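Local structure of glucose-6-phosphate isomerase (Chlamydia trachomatis D/UW-3/CX, 6OTU) at residues P466-A469 / G470-A474; P105-H108 / T109-R112; L407-R411 / G412-V416; Y56-T60 / E61-D65. The protein catalyses the reversible isomerisation of glucose 6-phosphate to fructose 6-phosphate, as an assembly of two chains. All blocks are in the same frame, centred on the assembly; numbering follows the deposited sequence.

Contact 1: residues P466-A469 / G470-A474; sequences PRIA and GSLLA
Residues Pro466-Ala474 make a local contact along the first turns of a long helix, 466-487, in the buried interior of the chain. Four i to i+4 backbone bonds carry it. Gly470 N binds Pro466 O and Ser471 N binds Arg467 O. Leu472 N then reaches Ile468 O at 2.8 Å, with an N-H...O angle of 163°, and Leu473 N reaches Ala469 O at 2.9 Å. These bonds define a regular alpha-helix that begins on a proline. At its first turn the side chain of Ser465 accepts from Ile468 N, and Pro466 itself packs on Met171 of helix 162-172.

The helix follows strand 456-461 of the mixed sheet and packs against strand 54-57 of that sheet and helices 162-172 and 287-303. Its sides face different neighbours. Ala469 turns its CB to Met167 and Met171 of helix 162-172. Ile468 and Leu472 lie one turn apart and meet loosely, Ile468 CG2 to Leu472 CD1 at 4.5 Å. Both also touch Phe54 of strand 54-57, which bridges that turn. With chi1 -66°, Ser471 OG stands beside its own backbone N, 3.4 Å from Arg467 O. Its hydrogen bond, however, goes to Gly296 O of helix 287-303, tying the two helices together. Leu473 swings CG anti to its backbone N, chi1 180°, which carries its methyl groups away from the preceding turn toward Phe293, Ala272 and Thr273.

Contact 2: residues P105-H108 / T109-R112; sequences PVLH and TATR
His108 O is gripped twice by Thr111. The hydroxyl Thr111 OG1 donates to His108 O at 2.6 Å and lies in the carbonyl plane. Thr111 N also bonds to His108 O, at 3.1 Å, but comes from above that plane, 63° out of it. The two donors thus approach the oxygen from different directions. Thr111 OG1 sits between its backbone N and carbonyl carbon, chi1 65°, which folds the hydroxyl back over the turn. It also bonds to Thr273 OG1.

This is the entry into the short, weakly bonded helix 110-113. The His108 side chain is about 10 Å from the bound glucose-6-phosphate. Ala110 N makes a weak bond to Leu107 O, and Leu107 CD2 packs on Ala110 CB at 4.0 Å. A water links Val106 O to Thr109 N, donating to the first and accepting from the second. Its oxygen lies 3.7 Å above the centre of the His108 ring.

Arg112 bends at chi2 and runs alongside His108. The imidazole and guanidinium planes are 66° apart. Arg112 NH2 comes to the ring edge, 4.1 Å from His108 CD2, while His108 C and Thr109 CA lie over one guanidinium face. The ring also stacks with Phe270. The charge of Arg112 is met by salt bridges from NE to Asp301 and from NH2 to Glu477, and its NH1 bonds to Thr273 OG1. Two carboxylates on separate helices therefore hold the buried guanidinium in place, and their charge probably offsets its positive charge beside His108.

Contact 3: residues L407-R411 / G412-V416; sequences LHNQR and GLDCV
Gly412, Asn409 and Arg411 make up most of this surface turn. Asn409 OD1 accepts from Gly412 N at 2.7 Å, with an N-H...O angle of 144°. The donor is tilted 27° from the amide carbonyl plane. Asn409 CG lies between its backbone N and carbonyl carbon, chi1 62°, and this directs the amide across the turn. The bond from an asparagine side chain to the backbone N three residues on bridges the bend. Gly412 has positive phi. The extended Arg411 chain leads away from the turn, with a weak bond from NH2 to Gln172 and packing on Ala193 of the second subunit.

The other amide branch, Asn409 ND2, bonds to Ser423 OG and lies 3.5 Å from Asp414 OD2. Asp414 OD2 also bonds to Ser423 OG, giving both side chains a shared partner. Asp414 OD1 accepts from Cys415 N at 2.7 Å and from Ser422 N.

Asp190 of the second subunit takes the backbone N-H groups of Gln410 and Arg411, so the turn is part of the dimer interface. Within its own chain, the loop leaves strand 401-406 of the mixed sheet and leads to the short strand 416-417, beside the start of helix 422-439.

Contact 4: residues Y56-T60 / E61-D65; sequences YSYAT and ERVDD
The Tyr58 ring meets Val63 at its edge: Val63 CG2 lies near the ring plane, 4.2 Å from Tyr58 CD2. Around the same aromatic side chain stand Leu316 of helix 313-327, Asn47 and Arg310. The aliphatic part of Glu61 meets Tyr58, Glu61 CG to Tyr58 CB at 3.7 Å.

The backbone here forms a type I beta turn, Tyr58 to Glu61. Glu61 N bonds to Tyr58 O at 3.0 Å with an N-H...O angle of 163°. Glu61 N comes from above the carbonyl plane. Glu61 bends at chi2, -87°, and its OE1 accepts from Asn324 ND2. Thr60 OG1 bonds to Ser456 O and to Ser434 OG, tying the turn to strand 456-461 and to helix 422-439. An inverse gamma turn centred on Arg62 follows at once, with a weak bond from Val63 N to Glu61 O. Arg62 NE donates to Ile31 O.

The two turns lead the chain from strand 54-57 of the mixed sheet, next to strand 456-461, to helix 65-77. Asp64 caps the start of that helix through Cys67 N, and helix 313-327 packs against Tyr58 and Val63.

Along the chain the order is contact 4, contact 2, contact 3, contact 1. Contacts 1 and 2 have centres about 16 Å apart and touch: Ala474 CB lies 3.7 Å from Arg112 NH2. Both also pack on helix 287-303. The other pairs do not touch. The centre of contact 1 lies about 20 Å from that of contact 3 and about 24 Å from that of contact 4. The mixed sheet links these three: strand 54-57 runs into contact 4, strand 401-406 into contact 3, and strand 456-461 precedes the helix of contact 1. The side chains of His108 and Leu473 are about 10 and 12 Å from a bound glucose-6-phosphate. Contact 3 meets the second subunit broadly, and contact 4 touches it through Ser57.

Contact 1: residues P466-A469 / G470-A474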
loop_
_atom_site.group_PDB
_atom_site.type_symbol
_atom_site.label_atom_id
_atom_site.label_comp_id
_atom_site.label_asym_id
_atom_site.label_seq_id
_atom_site.Cartn_x
_atom_site.Cartn_y
_atom_site.Cartn_z
ATOM N N PRO A 466 18.492 -2.691 -14.301
ATOM C CA PRO A 466 17.573 -3.508 -15.121
ATOM C C PRO A 466 17.704 -4.998 -14.847
ATOM O O PRO A 466 16.696 -5.680 -14.639
ATOM C CB PRO A 466 17.976 -3.144 -16.560
ATOM C CG PRO A 466 18.461 -1.739 -16.451
ATOM C CD PRO A 466 19.111 -1.605 -15.081
ATOM N N ARG A 467 18.931 -5.521 -14.826
ATOM C CA ARG A 467 19.131 -6.951 -14.595
ATOM C C ARG A 467 18.593 -7.368 -13.229
ATOM O O ARG A 467 17.819 -8.330 -13.117
ATOM C CB ARG A 467 20.617 -7.296 -14.712
ATOM C CG ARG A 467 20.884 -8.764 -14.483
ATOM C CD ARG A 467 22.297 -9.188 -14.839
ATOM N NE ARG A 467 22.451 -10.624 -14.610
ATOM C CZ ARG A 467 22.522 -11.539 -15.574
ATOM N NH1 ARG A 467 22.479 -11.175 -16.857
ATOM N NH2 ARG A 467 22.657 -12.822 -15.256
ATOM N N ILE A 468 18.974 -6.626 -12.181
ATOM C CA ILE A 468 18.556 -6.953 -10.822
ATOM C C ILE A 468 17.040 -6.813 -10.671
ATOM O O ILE A 468 16.397 -7.621 -9.988
ATOM C CB ILE A 468 19.321 -6.081 -9.808
ATOM C CG1 ILE A 468 20.801 -6.464 -9.776
ATOM C CG2 ILE A 468 18.704 -6.203 -8.418
ATOM C CD1 ILE A 468 21.072 -7.849 -9.195
ATOM N N ALA A 469 16.446 -5.789 -11.297
ATOM C CA ALA A 469 14.987 -5.683 -11.321
ATOM C C ALA A 469 14.357 -6.937 -11.913
ATOM O O ALA A 469 13.377 -7.464 -11.370
ATOM C CB ALA A 469 14.546 -4.452 -12.116
ATOM N N GLY A 470 14.915 -7.438 -13.017
ATOM C CA GLY A 470 14.399 -8.664 -13.607
ATOM C C GLY A 470 14.569 -9.873 -12.705
ATOM O O GLY A 470 13.682 -10.722 -12.621
ATOM N N SER A 471 15.712 -9.975 -12.024
ATOM C CA SER A 471 15.904 -11.092 -11.108
ATOM C C SER A 471 14.932 -11.007 -9.935
ATOM O O SER A 471 14.363 -12.025 -9.520
ATOM C CB SER A 471 17.355 -11.123 -10.619
ATOM O OG SER A 471 18.238 -11.408 -11.696
ATOM N N LEU A 472 14.729 -9.801 -9.392
ATOM C CA LEU A 472 13.815 -9.628 -8.267
ATOM C C LEU A 472 12.390 -9.977 -8.660
ATOM O O LEU A 472 11.658 -10.608 -7.888
ATOM C CB LEU A 472 13.869 -8.190 -7.758
ATOM C CG LEU A 472 14.720 -7.868 -6.531
ATOM C CD1 LEU A 472 14.760 -6.364 -6.339
ATOM C CD2 LEU A 472 14.175 -8.557 -5.288
ATOM N N LEU A 473 11.973 -9.556 -9.854
ATOM C CA LEU A 473 10.650 -9.920 -10.339
ATOM C C LEU A 473 10.506 -11.432 -10.415
ATOM O O LEU A 473 9.577 -12.002 -9.831
ATOM C CB LEU A 473 10.393 -9.279 -11.701
ATOM C CG LEU A 473 9.042 -9.575 -12.347
ATOM C CD1 LEU A 473 7.953 -8.824 -11.605
ATOM C CD2 LEU A 473 9.069 -9.144 -13.785
ATOM N N ALA A 474 11.446 -12.106 -11.099
ATOM C CA ALA A 474 11.334 -13.551 -11.263
ATOM C C ALA A 474 11.412 -14.263 -9.916
ATOM O O ALA A 474 10.739 -15.279 -9.702
ATOM C CB ALA A 474 12.429 -14.074 -12.214
#

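Contact 2: residues P105-H108 / T109-R112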
loop_
_atom_site.group_PDB
_atom_site.type_symbol
_atom_site.label_atom_id
_atom_site.label_comp_id
_atom_site.label_asym_id
_atom_site.label_seq_id
_atom_site.Cartn_x
_atom_site.Cartn_y
_atom_site.Cartn_z
ATOM N N PRO A 105 -1.247 -24.456 -20.242
ATOM C CA PRO A 105 0.084 -24.254 -19.651
ATOM C C PRO A 105 0.254 -22.860 -19.065
ATOM O O PRO A 105 -0.570 -21.958 -19.239
ATOM C CB PRO A 105 1.042 -24.463 -20.830
ATOM C CG PRO A 105 0.206 -24.325 -22.046
ATOM C CD PRO A 105 -1.161 -24.789 -21.674
ATOM N N VAL A 106 1.389 -22.701 -18.380
ATOM C CA VAL A 106 1.766 -21.527 -17.596
ATOM C C VAL A 106 3.194 -21.162 -17.988
ATOM O O VAL A 106 4.158 -21.780 -17.516
ATOM C CB VAL A 106 1.637 -21.834 -16.090
ATOM C CG1 VAL A 106 2.136 -20.691 -15.230
ATOM C CG2 VAL A 106 0.196 -22.205 -15.764
ATOM N N LEU A 107 3.348 -20.176 -18.875
ATOM C CA LEU A 107 4.586 -20.090 -19.643
ATOM C C LEU A 107 5.201 -18.690 -19.651
ATOM O O LEU A 107 5.866 -18.307 -20.621
ATOM C CB LEU A 107 4.343 -20.589 -21.068
ATOM C CG LEU A 107 4.422 -22.116 -21.160
ATOM C CD1 LEU A 107 3.848 -22.615 -22.486
ATOM C CD2 LEU A 107 5.880 -22.544 -20.997
ATOM N N HIS A 108 5.045 -17.926 -18.565
ATOM C CA HIS A 108 5.744 -16.646 -18.491
ATOM C C HIS A 108 7.270 -16.820 -18.501
ATOM O O HIS A 108 7.973 -15.956 -19.041
ATOM C CB HIS A 108 5.284 -15.853 -17.266
ATOM C CG HIS A 108 5.309 -16.636 -15.991
ATOM N ND1 HIS A 108 4.336 -17.557 -15.663
ATOM C CD2 HIS A 108 6.187 -16.631 -14.960
ATOM C CE1 HIS A 108 4.617 -18.085 -14.485
ATOM N NE2 HIS A 108 5.740 -17.548 -14.043
ATOM N N THR A 109 7.804 -17.937 -17.973
ATOM C CA THR A 109 9.254 -18.151 -18.060
ATOM C C THR A 109 9.735 -18.252 -19.509
ATOM O O THR A 109 10.868 -17.859 -19.822
ATOM C CB THR A 109 9.689 -19.407 -17.283
ATOM O OG1 THR A 109 8.983 -20.562 -17.746
ATOM C CG2 THR A 109 9.466 -19.236 -15.780
ATOM N N ALA A 110 8.900 -18.772 -20.408
ATOM C CA ALA A 110 9.328 -18.915 -21.789
ATOM C C ALA A 110 9.440 -17.566 -22.507
ATOM O O ALA A 110 10.123 -17.485 -23.536
ATOM C CB ALA A 110 8.379 -19.858 -22.530
ATOM N N THR A 111 8.821 -16.500 -21.977
ATOM C CA THR A 111 8.944 -15.189 -22.616
ATOM C C THR A 111 10.331 -14.577 -22.463
ATOM O O THR A 111 10.645 -13.616 -23.178
ATOM C CB THR A 111 7.906 -14.202 -22.075
ATOM O OG1 THR A 111 8.156 -13.937 -20.690
ATOM C CG2 THR A 111 6.514 -14.759 -22.236
ATOM N N ARG A 112 11.166 -15.101 -21.548
ATOM C CA ARG A 112 12.559 -14.683 -21.447
ATOM C C ARG A 112 13.555 -15.828 -21.610
ATOM O O ARG A 112 14.764 -15.565 -21.680
ATOM C CB ARG A 112 12.822 -13.964 -20.105
ATOM C CG ARG A 112 12.596 -14.807 -18.826
ATOM C CD ARG A 112 11.166 -14.629 -18.268
ATOM N NE ARG A 112 11.046 -15.097 -16.886
ATOM C CZ ARG A 112 10.083 -14.735 -16.034
ATOM N NH1 ARG A 112 9.110 -13.899 -16.403
ATOM N NH2 ARG A 112 10.080 -15.234 -14.801
HETATM O O HOH W 1 6.538 -20.260 -16.893
#

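Contact 3: residues L407-R411 / G412-V416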
loop_
_atom_site.group_PDB
_atom_site.type_symbol
_atom_site.label_atom_id
_atom_site.label_comp_id
_atom_site.label_asym_id
_atom_site.label_seq_id
_atom_site.Cartn_x
_atom_site.Cartn_y
_atom_site.Cartn_z
ATOM N N LEU A 407 23.320 -1.912 -1.534
ATOM C CA LEU A 407 24.525 -1.272 -1.024
ATOM C C LEU A 407 24.774 0.106 -1.637
ATOM O O LEU A 407 25.520 0.899 -1.051
ATOM C CB LEU A 407 25.745 -2.164 -1.280
ATOM C CG LEU A 407 25.647 -3.561 -0.656
ATOM C CD1 LEU A 407 26.915 -4.355 -0.921
ATOM C CD2 LEU A 407 25.369 -3.499 0.844
ATOM N N HIS A 408 24.178 0.410 -2.795
ATOM C CA HIS A 408 24.507 1.626 -3.522
ATOM C C HIS A 408 23.268 2.215 -4.157
ATOM O O HIS A 408 22.343 1.496 -4.537
ATOM C CB HIS A 408 25.541 1.373 -4.621
ATOM C CG HIS A 408 26.871 0.972 -4.093
ATOM N ND1 HIS A 408 27.741 1.875 -3.522
ATOM C CD2 HIS A 408 27.473 -0.236 -4.020
ATOM C CE1 HIS A 408 28.823 1.237 -3.118
ATOM N NE2 HIS A 408 28.691 -0.042 -3.418
ATOM N N ASN A 409 23.266 3.538 -4.281
ATOM C CA ASN A 409 22.126 4.192 -4.898
ATOM C C ASN A 409 22.204 4.085 -6.425
ATOM O O ASN A 409 23.235 3.713 -7.013
ATOM C CB ASN A 409 22.026 5.648 -4.436
ATOM C CG ASN A 409 23.235 6.483 -4.818
ATOM O OD1 ASN A 409 23.519 6.684 -6.003
ATOM N ND2 ASN A 409 23.935 7.010 -3.809
ATOM N N GLN A 410 21.081 4.400 -7.073
ATOM C CA GLN A 410 21.015 4.323 -8.525
ATOM C C GLN A 410 21.535 5.588 -9.197
ATOM O O GLN A 410 22.174 5.513 -10.250
ATOM C CB GLN A 410 19.578 4.068 -8.984
ATOM C CG GLN A 410 19.048 2.687 -8.693
ATOM C CD GLN A 410 17.617 2.530 -9.186
ATOM O OE1 GLN A 410 16.690 3.128 -8.634
ATOM N NE2 GLN A 410 17.437 1.752 -10.252
ATOM N N ARG A 411 21.286 6.754 -8.609
ATOM C CA ARG A 411 21.409 7.987 -9.367
ATOM C C ARG A 411 22.722 8.720 -9.149
ATOM O O ARG A 411 22.942 9.743 -9.801
ATOM C CB ARG A 411 20.245 8.909 -9.036
ATOM C CG ARG A 411 18.930 8.350 -9.537
ATOM C CD ARG A 411 17.813 9.261 -9.174
ATOM N NE ARG A 411 16.526 8.619 -9.357
ATOM C CZ ARG A 411 15.712 8.871 -10.376
ATOM N NH1 ARG A 411 16.066 9.750 -11.307
ATOM N NH2 ARG A 411 14.541 8.248 -10.462
ATOM N N GLY A 412 23.583 8.241 -8.252
ATOM C CA GLY A 412 24.898 8.825 -8.074
ATOM C C GLY A 412 24.974 10.083 -7.236
ATOM O O GLY A 412 26.052 10.677 -7.165
ATOM N N LEU A 413 23.878 10.527 -6.610
ATOM C CA LEU A 413 23.909 11.715 -5.760
ATOM C C LEU A 413 23.920 11.292 -4.294
ATOM O O LEU A 413 23.026 10.568 -3.839
ATOM C CB LEU A 413 22.730 12.652 -6.016
ATOM C CG LEU A 413 22.730 13.768 -4.951
ATOM C CD1 LEU A 413 23.840 14.771 -5.219
ATOM C CD2 LEU A 413 21.401 14.491 -4.810
ATOM N N ASP A 414 24.928 11.748 -3.560
ATOM C CA ASP A 414 25.072 11.383 -2.161
ATOM C C ASP A 414 25.986 12.404 -1.497
ATOM O O ASP A 414 26.518 13.308 -2.146
ATOM C CB ASP A 414 25.599 9.946 -2.008
ATOM C CG ASP A 414 25.100 9.269 -0.731
ATOM O OD1 ASP A 414 24.773 9.993 0.236
ATOM O OD2 ASP A 414 25.052 8.018 -0.685
ATOM N N CYS A 415 26.195 12.214 -0.198
ATOM C CA CYS A 415 26.680 13.255 0.692
ATOM C C CYS A 415 27.276 12.568 1.905
ATOM O O CYS A 415 26.642 11.674 2.474
ATOM C CB CYS A 415 25.521 14.174 1.107
ATOM S SG CYS A 415 25.949 15.597 2.093
ATOM N N VAL A 416 28.484 12.964 2.290
ATOM C CA VAL A 416 29.111 12.442 3.501
ATOM C C VAL A 416 28.741 13.343 4.670
ATOM O O VAL A 416 29.016 14.547 4.644
ATOM C CB VAL A 416 30.631 12.343 3.348
ATOM C CG1 VAL A 416 31.220 11.779 4.616
ATOM C CG2 VAL A 416 30.964 11.460 2.153
#

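Contact 4: residues Y56-T60 / E61-D65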
loop_
_atom_site.group_PDB
_atom_site.type_symbol
_atom_site.label_atom_id
_atom_site.label_comp_id
_atom_site.label_asym_id
_atom_site.label_seq_id
_atom_site.Cartn_x
_atom_site.Cartn_y
_atom_site.Cartn_z
ATOM N N TYR A 56 21.053 -13.276 0.833
ATOM C CA TYR A 56 19.804 -13.488 1.551
ATOM C C TYR A 56 20.148 -13.994 2.945
ATOM O O TYR A 56 20.743 -15.069 3.084
ATOM C CB TYR A 56 18.935 -14.499 0.815
ATOM C CG TYR A 56 17.525 -14.682 1.320
ATOM C CD1 TYR A 56 16.569 -13.675 1.168
ATOM C CD2 TYR A 56 17.131 -15.876 1.925
ATOM C CE1 TYR A 56 15.268 -13.850 1.607
ATOM C CE2 TYR A 56 15.818 -16.061 2.368
ATOM C CZ TYR A 56 14.891 -15.043 2.197
ATOM O OH TYR A 56 13.582 -15.197 2.626
ATOM N N SER A 57 19.799 -13.213 3.967
ATOM C CA SER A 57 20.042 -13.557 5.365
ATOM C C SER A 57 18.707 -13.806 6.049
ATOM O O SER A 57 17.779 -13.012 5.906
ATOM C CB SER A 57 20.804 -12.453 6.105
ATOM O OG SER A 57 21.340 -12.923 7.342
ATOM N N TYR A 58 18.619 -14.911 6.788
ATOM C CA TYR A 58 17.405 -15.277 7.508
ATOM C C TYR A 58 17.733 -15.713 8.926
ATOM O O TYR A 58 16.960 -16.464 9.525
ATOM C CB TYR A 58 16.627 -16.397 6.792
ATOM C CG TYR A 58 17.473 -17.592 6.368
ATOM C CD1 TYR A 58 18.336 -17.503 5.276
ATOM C CD2 TYR A 58 17.405 -18.809 7.049
ATOM C CE1 TYR A 58 19.111 -18.583 4.871
ATOM C CE2 TYR A 58 18.189 -19.904 6.648
ATOM C CZ TYR A 58 19.040 -19.779 5.553
ATOM O OH TYR A 58 19.819 -20.846 5.127
ATOM N N ALA A 59 18.879 -15.277 9.464
ATOM C CA ALA A 59 19.160 -15.504 10.871
ATOM C C ALA A 59 18.107 -14.855 11.773
ATOM O O ALA A 59 17.944 -15.272 12.925
ATOM C CB ALA A 59 20.564 -14.989 11.202
ATOM N N THR A 60 17.378 -13.861 11.273
ATOM C CA THR A 60 16.323 -13.213 12.046
ATOM C C THR A 60 14.936 -13.817 11.795
ATOM O O THR A 60 13.933 -13.204 12.161
ATOM C CB THR A 60 16.316 -11.711 11.752
ATOM O OG1 THR A 60 16.325 -11.499 10.333
ATOM C CG2 THR A 60 17.554 -11.038 12.360
ATOM N N GLU A 61 14.857 -14.989 11.160
ATOM C CA GLU A 61 13.645 -15.805 11.143
ATOM C C GLU A 61 13.714 -16.816 12.280
ATOM O O GLU A 61 14.798 -17.231 12.694
ATOM C CB GLU A 61 13.483 -16.561 9.820
ATOM C CG GLU A 61 13.444 -15.700 8.568
ATOM C CD GLU A 61 12.062 -15.204 8.243
ATOM O OE1 GLU A 61 11.114 -15.520 8.999
ATOM O OE2 GLU A 61 11.924 -14.474 7.237
ATOM N N ARG A 62 12.545 -17.206 12.791
ATOM C CA ARG A 62 12.459 -18.140 13.919
ATOM C C ARG A 62 12.595 -19.579 13.414
ATOM O O ARG A 62 11.671 -20.395 13.476
ATOM C CB ARG A 62 11.155 -17.941 14.680
ATOM C CG ARG A 62 11.003 -16.560 15.291
ATOM C CD ARG A 62 9.862 -16.508 16.304
ATOM N NE ARG A 62 10.208 -17.137 17.573
ATOM C CZ ARG A 62 9.385 -17.212 18.613
ATOM N NH1 ARG A 62 8.163 -16.706 18.511
ATOM N NH2 ARG A 62 9.772 -17.794 19.746
ATOM N N VAL A 63 13.787 -19.888 12.907
ATOM C CA VAL A 63 14.091 -21.210 12.364
ATOM C C VAL A 63 15.461 -21.647 12.870
ATOM O O VAL A 63 16.362 -20.821 13.061
ATOM C CB VAL A 63 14.034 -21.219 10.819
ATOM C CG1 VAL A 63 12.599 -21.019 10.336
ATOM C CG2 VAL A 63 14.950 -20.151 10.226
ATOM N N ASP A 64 15.603 -22.946 13.122
ATOM C CA ASP A 64 16.871 -23.576 13.466
ATOM C C ASP A 64 17.093 -24.747 12.512
ATOM O O ASP A 64 16.276 -25.004 11.618
ATOM C CB ASP A 64 16.900 -24.019 14.939
ATOM C CG ASP A 64 15.713 -24.923 15.314
ATOM O OD1 ASP A 64 15.064 -25.471 14.403
ATOM O OD2 ASP A 64 15.439 -25.104 16.523
ATOM N N ASP A 65 18.206 -25.471 12.714
ATOM C CA ASP A 65 18.614 -26.494 11.751
ATOM C C ASP A 65 17.579 -27.615 11.635
ATOM O O ASP A 65 17.323 -28.123 10.535
ATOM C CB ASP A 65 19.991 -27.040 12.152
ATOM C CG ASP A 65 21.103 -26.024 11.906
ATOM O OD1 ASP A 65 20.806 -24.947 11.327
ATOM O OD2 ASP A 65 22.261 -26.287 12.274
#